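Local coordinates for uncharacterized protein (Bacteroides ovatus, PDB 4DQA) that is of unknown function but probably binds carbohydrate, joining an N-terminal DUF1735-type domain to a concanavalin A-like lectin/glucanase domain, at residues Thr164-Asn170 with Arg222-Leu228; Tyr212-Leu218 with Trp246-Trp251; Leu175-Ile180 with Arg277-Met283. The contacts are given in a common frame with arbitrary orientation. Residues are numbered along the deposited sequence.

Contact 1: Thr164-Asn170 with Arg222-Leu228; sequences TYEALIN and RWYHVAL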
loop_
_atom_site.group_PDB
_atom_site.type_symbol
_atom_site.label_atom_id
_atom_site.label_comp_id
_atom_site.label_asym_id
_atom_site.label_seq_id
_atom_site.Cartn_x
_atom_site.Cartn_y
_atom_site.Cartn_z
ATOM N N THR A 164 -13.711 9.557 3.977
ATOM C CA THR A 164 -13.236 8.257 4.455
ATOM C C THR A 164 -12.340 8.454 5.650
ATOM O O THR A 164 -11.462 9.328 5.650
ATOM C CB THR A 164 -12.419 7.538 3.367
ATOM O OG1 THR A 164 -13.210 7.393 2.193
ATOM C CG2 THR A 164 -11.975 6.158 3.833
ATOM N N TYR A 165 -12.550 7.630 6.672
ATOM C CA TYR A 165 -11.569 7.443 7.736
ATOM C C TYR A 165 -11.045 6.034 7.547
ATOM O O TYR A 165 -11.839 5.119 7.340
ATOM C CB TYR A 165 -12.202 7.442 9.129
ATOM C CG TYR A 165 -12.852 8.707 9.649
ATOM C CD1 TYR A 165 -12.706 9.936 9.021
ATOM C CD2 TYR A 165 -13.620 8.656 10.823
ATOM C CE1 TYR A 165 -13.296 11.083 9.540
ATOM C CE2 TYR A 165 -14.222 9.794 11.344
ATOM C CZ TYR A 165 -14.048 11.007 10.713
ATOM O OH TYR A 165 -14.640 12.150 11.221
ATOM N N GLU A 166 -9.746 5.825 7.675
ATOM C CA GLU A 166 -9.226 4.451 7.661
ATOM C C GLU A 166 -7.973 4.338 8.501
ATOM O O GLU A 166 -7.271 5.319 8.730
ATOM C CB GLU A 166 -8.977 3.888 6.264
ATOM C CG GLU A 166 -7.975 4.668 5.466
ATOM C CD GLU A 166 -7.649 4.045 4.114
ATOM O OE1 GLU A 166 -7.728 2.810 3.994
ATOM O OE2 GLU A 166 -7.259 4.789 3.174
ATOM N N ALA A 167 -7.728 3.136 8.997
ATOM C CA ALA A 167 -6.523 2.849 9.782
ATOM C C ALA A 167 -6.314 1.362 9.884
ATOM O O ALA A 167 -7.271 0.569 9.834
ATOM C CB ALA A 167 -6.652 3.402 11.170
ATOM N N LEU A 168 -5.061 0.973 10.091
ATOM C CA LEU A 168 -4.729 -0.351 10.627
ATOM C C LEU A 168 -4.674 -0.198 12.142
ATOM O O LEU A 168 -4.014 0.719 12.668
ATOM C CB LEU A 168 -3.374 -0.846 10.126
ATOM C CG LEU A 168 -3.312 -1.138 8.639
ATOM C CD1 LEU A 168 -1.856 -1.144 8.137
ATOM C CD2 LEU A 168 -4.009 -2.443 8.282
ATOM N N ILE A 169 -5.360 -1.096 12.849
ATOM C CA ILE A 169 -5.407 -1.062 14.310
ATOM C C ILE A 169 -5.149 -2.435 14.894
ATOM O O ILE A 169 -5.402 -3.469 14.296
ATOM C CB ILE A 169 -6.765 -0.533 14.858
ATOM C CG1 ILE A 169 -7.898 -1.504 14.530
ATOM C CG2 ILE A 169 -7.024 0.861 14.311
ATOM C CD1 ILE A 169 -9.198 -1.132 15.226
ATOM N N ASN A 170 -4.618 -2.406 16.114
ATOM C CA ASN A 170 -4.358 -3.603 16.895
ATOM C C ASN A 170 -4.627 -3.249 18.338
ATOM O O ASN A 170 -3.908 -2.455 18.943
ATOM C CB ASN A 170 -2.915 -4.063 16.702
ATOM C CG ASN A 170 -2.638 -5.393 17.352
ATOM O OD1 ASN A 170 -3.128 -5.667 18.439
ATOM N ND2 ASN A 170 -1.883 -6.248 16.670
ATOM N N ARG A 222 -4.622 -8.496 17.424
ATOM C CA ARG A 222 -4.808 -8.870 16.025
ATOM C C ARG A 222 -4.868 -7.583 15.213
ATOM O O ARG A 222 -5.585 -6.642 15.580
ATOM C CB ARG A 222 -6.106 -9.665 15.874
ATOM C CG ARG A 222 -6.435 -10.006 14.470
ATOM C CD ARG A 222 -7.439 -11.087 14.400
ATOM N NE ARG A 222 -7.916 -11.201 13.032
ATOM C CZ ARG A 222 -8.797 -12.097 12.625
ATOM N NH1 ARG A 222 -9.285 -12.986 13.487
ATOM N NH2 ARG A 222 -9.181 -12.097 11.357
ATOM N N TRP A 223 -4.132 -7.530 14.105
ATOM C CA TRP A 223 -4.266 -6.401 13.191
ATOM C C TRP A 223 -5.541 -6.509 12.363
ATOM O O TRP A 223 -5.843 -7.562 11.817
ATOM C CB TRP A 223 -3.068 -6.300 12.253
ATOM C CG TRP A 223 -1.853 -5.775 12.935
ATOM C CD1 TRP A 223 -0.776 -6.494 13.386
ATOM C CD2 TRP A 223 -1.612 -4.414 13.291
ATOM N NE1 TRP A 223 0.115 -5.643 13.998
ATOM C CE2 TRP A 223 -0.386 -4.371 13.967
ATOM C CE3 TRP A 223 -2.318 -3.221 13.097
ATOM C CZ2 TRP A 223 0.152 -3.166 14.442
ATOM C CZ3 TRP A 223 -1.782 -2.041 13.565
ATOM C CH2 TRP A 223 -0.562 -2.023 14.248
ATOM N N TYR A 224 -6.245 -5.380 12.272
ATOM C CA TYR A 224 -7.385 -5.206 11.386
ATOM C C TYR A 224 -7.227 -3.933 10.589
ATOM O O TYR A 224 -6.768 -2.912 11.125
ATOM C CB TYR A 224 -8.671 -5.054 12.182
ATOM C CG TYR A 224 -9.143 -6.253 12.957
ATOM C CD1 TYR A 224 -9.901 -7.223 12.357
ATOM C CD2 TYR A 224 -8.847 -6.392 14.306
ATOM C CE1 TYR A 224 -10.356 -8.313 13.077
ATOM C CE2 TYR A 224 -9.283 -7.453 15.032
ATOM C CZ TYR A 224 -10.042 -8.417 14.427
ATOM O OH TYR A 224 -10.509 -9.481 15.187
ATOM N N HIS A 225 -7.653 -3.955 9.334
ATOM C CA HIS A 225 -7.861 -2.703 8.627
ATOM C C HIS A 225 -9.306 -2.283 8.820
ATOM O O HIS A 225 -10.218 -3.102 8.596
ATOM C CB HIS A 225 -7.558 -2.844 7.143
ATOM C CG HIS A 225 -7.595 -1.543 6.422
ATOM N ND1 HIS A 225 -8.666 -1.142 5.646
ATOM C CD2 HIS A 225 -6.690 -0.531 6.368
ATOM C CE1 HIS A 225 -8.421 0.062 5.160
ATOM N NE2 HIS A 225 -7.229 0.453 5.580
ATOM N N VAL A 226 -9.522 -1.053 9.247
ATOM C CA VAL A 226 -10.869 -0.558 9.490
ATOM C C VAL A 226 -11.088 0.716 8.698
ATOM O O VAL A 226 -10.184 1.526 8.538
ATOM C CB VAL A 226 -11.171 -0.332 10.976
ATOM C CG1 VAL A 226 -10.974 -1.641 11.783
ATOM C CG2 VAL A 226 -10.345 0.787 11.565
ATOM N N ALA A 227 -12.295 0.883 8.162
ATOM C CA ALA A 227 -12.632 2.087 7.396
ATOM C C ALA A 227 -14.095 2.465 7.555
ATOM O O ALA A 227 -14.979 1.607 7.709
ATOM C CB ALA A 227 -12.297 1.916 5.911
ATOM N N LEU A 228 -14.346 3.768 7.529
ATOM C CA LEU A 228 -15.694 4.316 7.478
ATOM C C LEU A 228 -15.738 5.197 6.233
ATOM O O LEU A 228 -14.863 6.051 6.068
ATOM C CB LEU A 228 -15.923 5.179 8.704
ATOM C CG LEU A 228 -17.132 6.119 8.655
ATOM C CD1 LEU A 228 -18.446 5.348 8.665
ATOM C CD2 LEU A 228 -17.075 7.092 9.810
#
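Segments Thr164-Asn170 and Arg222-Leu228 pair as antiparallel strands, their axes 4.6 Å apart at closest approach and 171° between directions, as neighbours in a sheet of the concanavalin A-like domain. Three hydrogen-bonded pairs, Tyr165 with Leu228, Ala167 with Val226 and Ile169 with Tyr224, each close a two-bond ring; Val226 N to Ala167 O, at 2.8 Å, is the shortest. The small Ala167 is a hollow beside the bulkier Val226, and Val226 CG1 reaches along the strand to Ile169 CD1 (3.9 Å). At one end Leu228 CD2 lies 3.9 Å from Tyr165 CD2; at the other, Ile169 CG1 sits 4.3 Å from Tyr224 CB. These residues form one apolar face. On the other, the Trp223 indole folds back over the partner strand: Asn170 CB fits against its six-membered ring, 3.6 Å from the centroid in a CH-pi contact, while Leu168 CB touches CE3 of Trp223 at 3.9 Å. Leu168 CD2 fills the space beside His225 CB (3.7 Å), and the methyl of Ala227 lies 3.9 Å from Glu166 CB. Further along this face His225 NE2 gives a weak hydrogen bond to Glu166 OE1 (2.9 Å), while OE2 of Glu166 is held by Arg287 and Trp289 of strand 282-289. These two strands thus present one largely apolar face, and one where the buried Glu166 carboxylate is met by Arg287 and N-H donors.

Contact 2: Tyr212-Leu218 with Trp246-Trp251; sequences YRVTKPL and WAGSDW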
loop_
_atom_site.group_PDB
_atom_site.type_symbol
_atom_site.label_atom_id
_atom_site.label_comp_id
_atom_site.label_asym_id
_atom_site.label_seq_id
_atom_site.Cartn_x
_atom_site.Cartn_y
_atom_site.Cartn_z
ATOM N N TYR A 212 -24.442 4.042 13.693
ATOM C CA TYR A 212 -24.723 2.639 13.453
ATOM C C TYR A 212 -23.489 1.833 13.787
ATOM O O TYR A 212 -22.415 2.390 14.002
ATOM C CB TYR A 212 -25.180 2.382 12.010
ATOM C CG TYR A 212 -24.136 2.599 10.928
ATOM C CD1 TYR A 212 -23.867 3.870 10.441
ATOM C CD2 TYR A 212 -23.463 1.526 10.364
ATOM C CE1 TYR A 212 -22.927 4.070 9.430
ATOM C CE2 TYR A 212 -22.513 1.714 9.346
ATOM C CZ TYR A 212 -22.249 2.988 8.895
ATOM O OH TYR A 212 -21.328 3.170 7.872
ATOM N N ARG A 213 -23.644 0.522 13.851
ATOM C CA ARG A 213 -22.581 -0.354 14.311
ATOM C C ARG A 213 -22.551 -1.687 13.589
ATOM O O ARG A 213 -23.511 -2.073 12.898
ATOM C CB ARG A 213 -22.727 -0.589 15.817
ATOM C CG ARG A 213 -23.998 -1.334 16.200
ATOM C CD ARG A 213 -23.940 -1.672 17.683
ATOM N NE ARG A 213 -25.146 -2.258 18.255
ATOM C CZ ARG A 213 -25.500 -3.530 18.107
ATOM N NH1 ARG A 213 -24.765 -4.340 17.328
ATOM N NH2 ARG A 213 -26.613 -3.978 18.702
ATOM N N VAL A 214 -21.433 -2.386 13.726
ATOM C CA VAL A 214 -21.290 -3.722 13.173
ATOM C C VAL A 214 -21.984 -4.791 14.030
ATOM O O VAL A 214 -22.614 -4.468 15.044
ATOM C CB VAL A 214 -19.819 -4.084 12.969
ATOM C CG1 VAL A 214 -19.173 -3.049 12.042
ATOM C CG2 VAL A 214 -19.078 -4.152 14.316
ATOM N N THR A 215 -21.876 -6.053 13.616
ATOM C CA THR A 215 -22.602 -7.129 14.272
ATOM C C THR A 215 -21.714 -8.302 14.747
ATOM O O THR A 215 -22.217 -9.345 15.135
ATOM C CB THR A 215 -23.752 -7.625 13.355
ATOM O OG1 THR A 215 -23.220 -8.002 12.100
ATOM C CG2 THR A 215 -24.764 -6.510 13.117
ATOM N N LYS A 216 -20.391 -8.089 14.750
ATOM C CA LYS A 216 -19.416 -9.062 15.234
ATOM C C LYS A 216 -18.339 -8.295 16.013
ATOM O O LYS A 216 -18.053 -7.184 15.639
ATOM C CB LYS A 216 -18.742 -9.751 14.049
ATOM C CG LYS A 216 -19.699 -10.431 13.089
ATOM C CD LYS A 216 -18.935 -11.100 11.958
ATOM C CE LYS A 216 -18.439 -10.089 10.947
ATOM N NZ LYS A 216 -19.470 -9.727 9.934
ATOM N N PRO A 217 -17.733 -8.927 17.049
ATOM C CA PRO A 217 -16.658 -8.244 17.788
ATOM C C PRO A 217 -15.292 -8.314 17.111
ATOM O O PRO A 217 -15.035 -9.201 16.287
ATOM C CB PRO A 217 -16.618 -9.001 19.118
ATOM C CG PRO A 217 -17.053 -10.407 18.749
ATOM C CD PRO A 217 -18.078 -10.227 17.669
ATOM N N LEU A 218 -14.425 -7.370 17.463
ATOM C CA LEU A 218 -13.010 -7.471 17.164
ATOM C C LEU A 218 -12.301 -8.166 18.310
ATOM O O LEU A 218 -12.696 -8.040 19.479
ATOM C CB LEU A 218 -12.374 -6.088 16.976
ATOM C CG LEU A 218 -12.937 -5.244 15.860
ATOM C CD1 LEU A 218 -12.174 -3.935 15.794
ATOM C CD2 LEU A 218 -12.836 -5.994 14.527
ATOM N N TRP A 246 -18.885 -4.595 6.750
ATOM C CA TRP A 246 -19.465 -5.231 7.941
ATOM C C TRP A 246 -20.769 -4.588 8.373
ATOM O O TRP A 246 -21.537 -5.163 9.151
ATOM C CB TRP A 246 -18.488 -5.154 9.111
ATOM C CG TRP A 246 -17.475 -6.260 9.165
ATOM C CD1 TRP A 246 -16.983 -6.961 8.120
ATOM C CD2 TRP A 246 -16.827 -6.781 10.342
ATOM N NE1 TRP A 246 -16.073 -7.895 8.554
ATOM C CE2 TRP A 246 -15.972 -7.818 9.917
ATOM C CE3 TRP A 246 -16.904 -6.487 11.713
ATOM C CZ2 TRP A 246 -15.184 -8.552 10.800
ATOM C CZ3 TRP A 246 -16.113 -7.221 12.592
ATOM C CH2 TRP A 246 -15.271 -8.247 12.130
ATOM N N ALA A 247 -21.008 -3.375 7.902
ATOM C CA ALA A 247 -22.241 -2.679 8.218
ATOM C C ALA A 247 -22.423 -1.507 7.290
ATOM O O ALA A 247 -21.465 -0.964 6.725
ATOM C CB ALA A 247 -22.246 -2.223 9.641
ATOM N N GLY A 248 -23.674 -1.119 7.102
ATOM C CA GLY A 248 -23.960 0.044 6.308
ATOM C C GLY A 248 -25.188 0.773 6.788
ATOM O O GLY A 248 -25.995 0.239 7.565
ATOM N N SER A 249 -25.314 2.006 6.325
ATOM C CA SER A 249 -26.524 2.779 6.543
ATOM C C SER A 249 -26.707 3.798 5.423
ATOM O O SER A 249 -25.950 3.805 4.422
ATOM C CB SER A 249 -26.469 3.462 7.912
ATOM O OG SER A 249 -27.775 3.847 8.312
ATOM N N ASP A 250 -27.745 4.616 5.557
ATOM C CA ASP A 250 -28.062 5.633 4.576
ATOM C C ASP A 250 -28.334 6.895 5.346
ATOM O O ASP A 250 -29.154 6.909 6.265
ATOM C CB ASP A 250 -29.288 5.248 3.731
ATOM C CG ASP A 250 -29.034 4.027 2.864
ATOM O OD1 ASP A 250 -29.278 2.901 3.343
ATOM O OD2 ASP A 250 -28.560 4.193 1.716
ATOM N N TRP A 251 -27.630 7.950 4.981
ATOM C CA TRP A 251 -27.765 9.234 5.640
ATOM C C TRP A 251 -28.149 10.262 4.616
ATOM O O TRP A 251 -27.876 10.105 3.409
ATOM C CB TRP A 251 -26.440 9.670 6.246
ATOM C CG TRP A 251 -25.962 8.856 7.382
ATOM C CD1 TRP A 251 -26.707 8.065 8.201
ATOM C CD2 TRP A 251 -24.611 8.757 7.841
ATOM N NE1 TRP A 251 -25.903 7.477 9.144
ATOM C CE2 TRP A 251 -24.609 7.880 8.943
ATOM C CE3 TRP A 251 -23.399 9.311 7.417
ATOM C CZ2 TRP A 251 -23.454 7.558 9.647
ATOM C CZ3 TRP A 251 -22.246 8.989 8.110
ATOM C CH2 TRP A 251 -22.283 8.110 9.212
HETATM O O HOH W 1 -20.846 -6.952 11.020
#
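A classic beta bulge shapes this contact: Trp246 and Ala247 both face Ile239 on the adjoining strand, and both send their CA-CB bonds toward Tyr212-Leu218. The facing segment wraps one face and part of the edge of the Trp246 indole. Lys216 lies over its face, with CE 3.5 Å from the centroid of the six-membered ring (CH-pi) and NZ 3.9 Å from that of the five-membered ring, almost on the normal, a cation-pi contact. Leu218 CD2 approaches Trp246 CZ3 at 4.0 Å, and Val214 CG1 packs on Trp246 CB at 3.7 Å. Ala247 CB touches Arg213 O (3.5 Å) and Val214 CG1 (4.0 Å). The segments run roughly antiparallel, end-to-end directions 160° apart, but they are not paired as strands; Tyr212-Arg213 is the edge of a small sheet with strand 203-208, whereas Trp246-Asp250 belongs to the larger sheet of the concanavalin A-like domain. Side-chain packing therefore joins two sheets here. Water 1 bridges the two segments as well, donating to Trp246 O (2.7 Å) and accepting from Thr215 N (2.9 Å) and Lys216 NZ (3.3 Å). Farther on, the Tyr212 ring is laid against the other strand: Ser249 CB stands over its face, 3.9 Å from the centroid, Gly248 CA comes within 3.8 Å of Tyr212 CE2, and Trp251 CZ2 meets Tyr212 CE1 at 3.5 Å, the two rings set obliquely with planes at 67°. The hydroxyl of Tyr212 bonds to Thr237 on strand 236-241.

Contact 3: Leu175-Ile180 with Arg277-Met283; sequences LDNNTI and RPFHGKM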
loop_
_atom_site.group_PDB
_atom_site.type_symbol
_atom_site.label_atom_id
_atom_site.label_comp_id
_atom_site.label_asym_id
_atom_site.label_seq_id
_atom_site.Cartn_x
_atom_site.Cartn_y
_atom_site.Cartn_z
ATOM N N LEU A 175 -11.815 -1.026 26.669
ATOM C CA LEU A 175 -12.651 -0.432 27.693
ATOM C C LEU A 175 -14.057 -0.229 27.116
ATOM O O LEU A 175 -14.353 -0.705 26.022
ATOM C CB LEU A 175 -12.017 0.880 28.169
ATOM C CG LEU A 175 -10.668 0.664 28.874
ATOM C CD1 LEU A 175 -10.051 1.983 29.323
ATOM C CD2 LEU A 175 -10.770 -0.263 30.092
ATOM N N ASP A 176 -14.938 0.468 27.833
ATOM C CA ASP A 176 -16.328 0.570 27.392
ATOM C C ASP A 176 -16.467 1.270 26.041
ATOM O O ASP A 176 -17.353 0.956 25.256
ATOM C CB ASP A 176 -17.173 1.367 28.400
ATOM C CG ASP A 176 -17.585 0.565 29.613
ATOM O OD1 ASP A 176 -17.448 -0.666 29.605
ATOM O OD2 ASP A 176 -18.104 1.198 30.576
ATOM N N ASN A 177 -15.609 2.258 25.792
ATOM C CA ASN A 177 -15.693 3.111 24.607
ATOM C C ASN A 177 -14.253 3.515 24.284
ATOM O O ASN A 177 -13.605 4.154 25.126
ATOM C CB ASN A 177 -16.589 4.302 24.946
ATOM C CG ASN A 177 -16.703 5.295 23.828
ATOM O OD1 ASN A 177 -15.766 5.515 23.068
ATOM N ND2 ASN A 177 -17.884 5.913 23.719
ATOM N N ASN A 178 -13.775 3.132 23.099
ATOM C CA ASN A 178 -12.376 3.232 22.696
ATOM C C ASN A 178 -12.298 4.076 21.419
ATOM O O ASN A 178 -12.775 3.652 20.386
ATOM C CB ASN A 178 -11.851 1.831 22.430
ATOM C CG ASN A 178 -12.105 0.901 23.602
ATOM O OD1 ASN A 178 -11.354 0.890 24.566
ATOM N ND2 ASN A 178 -13.195 0.122 23.523
ATOM N N THR A 179 -11.748 5.280 21.513
ATOM C CA THR A 179 -11.706 6.200 20.378
ATOM C C THR A 179 -10.715 5.748 19.316
ATOM O O THR A 179 -9.545 5.521 19.633
ATOM C CB THR A 179 -11.236 7.585 20.854
ATOM O OG1 THR A 179 -12.147 8.067 21.817
ATOM C CG2 THR A 179 -11.170 8.587 19.715
ATOM N N ILE A 180 -11.149 5.658 18.063
ATOM C CA ILE A 180 -10.192 5.521 16.957
ATOM C C ILE A 180 -9.882 6.908 16.440
ATOM O O ILE A 180 -8.794 7.420 16.671
ATOM C CB ILE A 180 -10.668 4.580 15.881
ATOM C CG1 ILE A 180 -10.830 3.182 16.470
ATOM C CG2 ILE A 180 -9.608 4.505 14.745
ATOM C CD1 ILE A 180 -11.556 2.226 15.535
ATOM N N ARG A 277 -11.993 8.591 26.700
ATOM C CA ARG A 277 -12.173 7.397 25.886
ATOM C C ARG A 277 -10.911 6.990 25.102
ATOM O O ARG A 277 -10.941 6.732 23.893
ATOM C CB ARG A 277 -13.393 7.570 24.980
ATOM C CG ARG A 277 -14.665 7.762 25.775
ATOM C CD ARG A 277 -15.758 8.455 24.987
ATOM N NE ARG A 277 -16.803 8.907 25.886
ATOM C CZ ARG A 277 -17.849 9.629 25.513
ATOM N NH1 ARG A 277 -18.052 9.895 24.234
ATOM N NH2 ARG A 277 -18.700 10.053 26.431
ATOM N N PRO A 278 -9.786 6.862 25.813
ATOM C CA PRO A 278 -8.551 6.519 25.103
ATOM C C PRO A 278 -8.539 5.124 24.489
ATOM O O PRO A 278 -9.044 4.157 25.080
ATOM C CB PRO A 278 -7.480 6.594 26.188
ATOM C CG PRO A 278 -8.229 6.384 27.486
ATOM C CD PRO A 278 -9.582 6.997 27.264
ATOM N N PHE A 279 -7.901 5.033 23.327
ATOM C CA PHE A 279 -7.572 3.777 22.714
ATOM C C PHE A 279 -6.355 3.191 23.375
ATOM O O PHE A 279 -5.403 3.909 23.685
ATOM C CB PHE A 279 -7.254 4.066 21.256
ATOM C CG PHE A 279 -7.057 2.849 20.391
ATOM C CD1 PHE A 279 -8.145 2.202 19.862
ATOM C CD2 PHE A 279 -5.801 2.443 19.999
ATOM C CE1 PHE A 279 -7.974 1.087 19.041
ATOM C CE2 PHE A 279 -5.627 1.341 19.162
ATOM C CZ PHE A 279 -6.711 0.676 18.686
ATOM N N HIS A 280 -6.363 1.866 23.583
ATOM C CA HIS A 280 -5.191 1.165 24.079
ATOM C C HIS A 280 -4.771 0.131 23.071
ATOM O O HIS A 280 -5.429 -0.907 22.912
ATOM C CB HIS A 280 -5.498 0.497 25.407
ATOM C CG HIS A 280 -5.738 1.484 26.499
ATOM N ND1 HIS A 280 -6.978 1.998 26.783
ATOM C CD2 HIS A 280 -4.867 2.106 27.328
ATOM C CE1 HIS A 280 -6.872 2.866 27.778
ATOM N NE2 HIS A 280 -5.603 2.966 28.109
ATOM N N GLY A 281 -3.686 0.417 22.347
ATOM C CA GLY A 281 -3.232 -0.454 21.268
ATOM C C GLY A 281 -2.313 0.287 20.339
ATOM O O GLY A 281 -1.715 1.288 20.723
ATOM N N LYS A 282 -2.171 -0.231 19.135
ATOM C CA LYS A 282 -1.326 0.372 18.126
ATOM C C LYS A 282 -2.131 0.754 16.900
ATOM O O LYS A 282 -3.146 0.118 16.582
ATOM C CB LYS A 282 -0.212 -0.582 17.719
ATOM C CG LYS A 282 0.738 -0.947 18.840
ATOM C CD LYS A 282 1.751 -1.969 18.324
ATOM C CE LYS A 282 2.713 -2.454 19.364
ATOM N NZ LYS A 282 2.002 -3.329 20.348
HETATM N N MSE A 283 -1.666 1.776 16.187
HETATM C CA MSE A 283 -2.251 2.158 14.919
HETATM C C MSE A 283 -1.149 2.336 13.892
HETATM O O MSE A 283 -0.010 2.652 14.215
HETATM C CB MSE A 283 -3.042 3.467 14.984
HETATM C CG MSE A 283 -4.141 3.441 16.028
HETATM SE SE MSE A 283 -5.376 4.911 15.691
HETATM C CE MSE A 283 -6.097 5.114 17.479
HETATM O O HOH W 2 -11.310 4.077 26.642
HETATM O O HOH W 3 -8.769 0.449 23.841
#
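Arg277, in a left-handed backbone conformation, turns its carbonyl to Thr179 and accepts two hydrogen bonds there, from Thr179 N (2.9 Å) and Thr179 OG1 (2.7 Å). Its CD rests on Asn177 CG at 3.5 Å, and its guanidinium goes on to a hydrogen bond with Trp274 O and a salt bridge with Glu184. Pro278 O shares water 2 with Asn177 O, 2.8 Å from each. Phe279 CB comes to 3.2 Å from Thr179 O, a buried carbonyl without a polar partner, while its ring packs against Ile169 and Phe145 inside the concanavalin A-like domain, where the loop is leading into strand 282-289. His280 N donates to water 3 (2.8 Å), which in turn donates to Asn178 OD1 (2.7 Å); that same OD1 accepts from Leu175 N at 2.9 Å, while Asn178 ND2 bonds to Ile191 O. The His280 ring, stacked on Tyr173, meets Leu175 CD1 through CE1 at 3.6 Å. Beyond the corner at Gly281, selenomethionine Met283 returns its CE to Ile180 O at 3.6 Å.

Overall arrangement
All three contacts lie in the concanavalin A-like domain and reach its large antiparallel sheet. Contact 1 is within that sheet; contact 2 (centre about 14 Å away) and contact 3 (about 12 Å) join outlying segments to it, and those two are about 18 Å apart, centre to centre, without touching. Along the chain the order is 164-170, 175-180, 212-218, 222-228, 246-251, 277-283, so contact 1 crosses both others, while contact 2 falls entirely between the halves of contact 3. Leu218 packs on Tyr224 and Ile169, and Phe279 also meets Ile169, so the apolar face of contact 1 is shared, knitting sequence-distant parts into one domain.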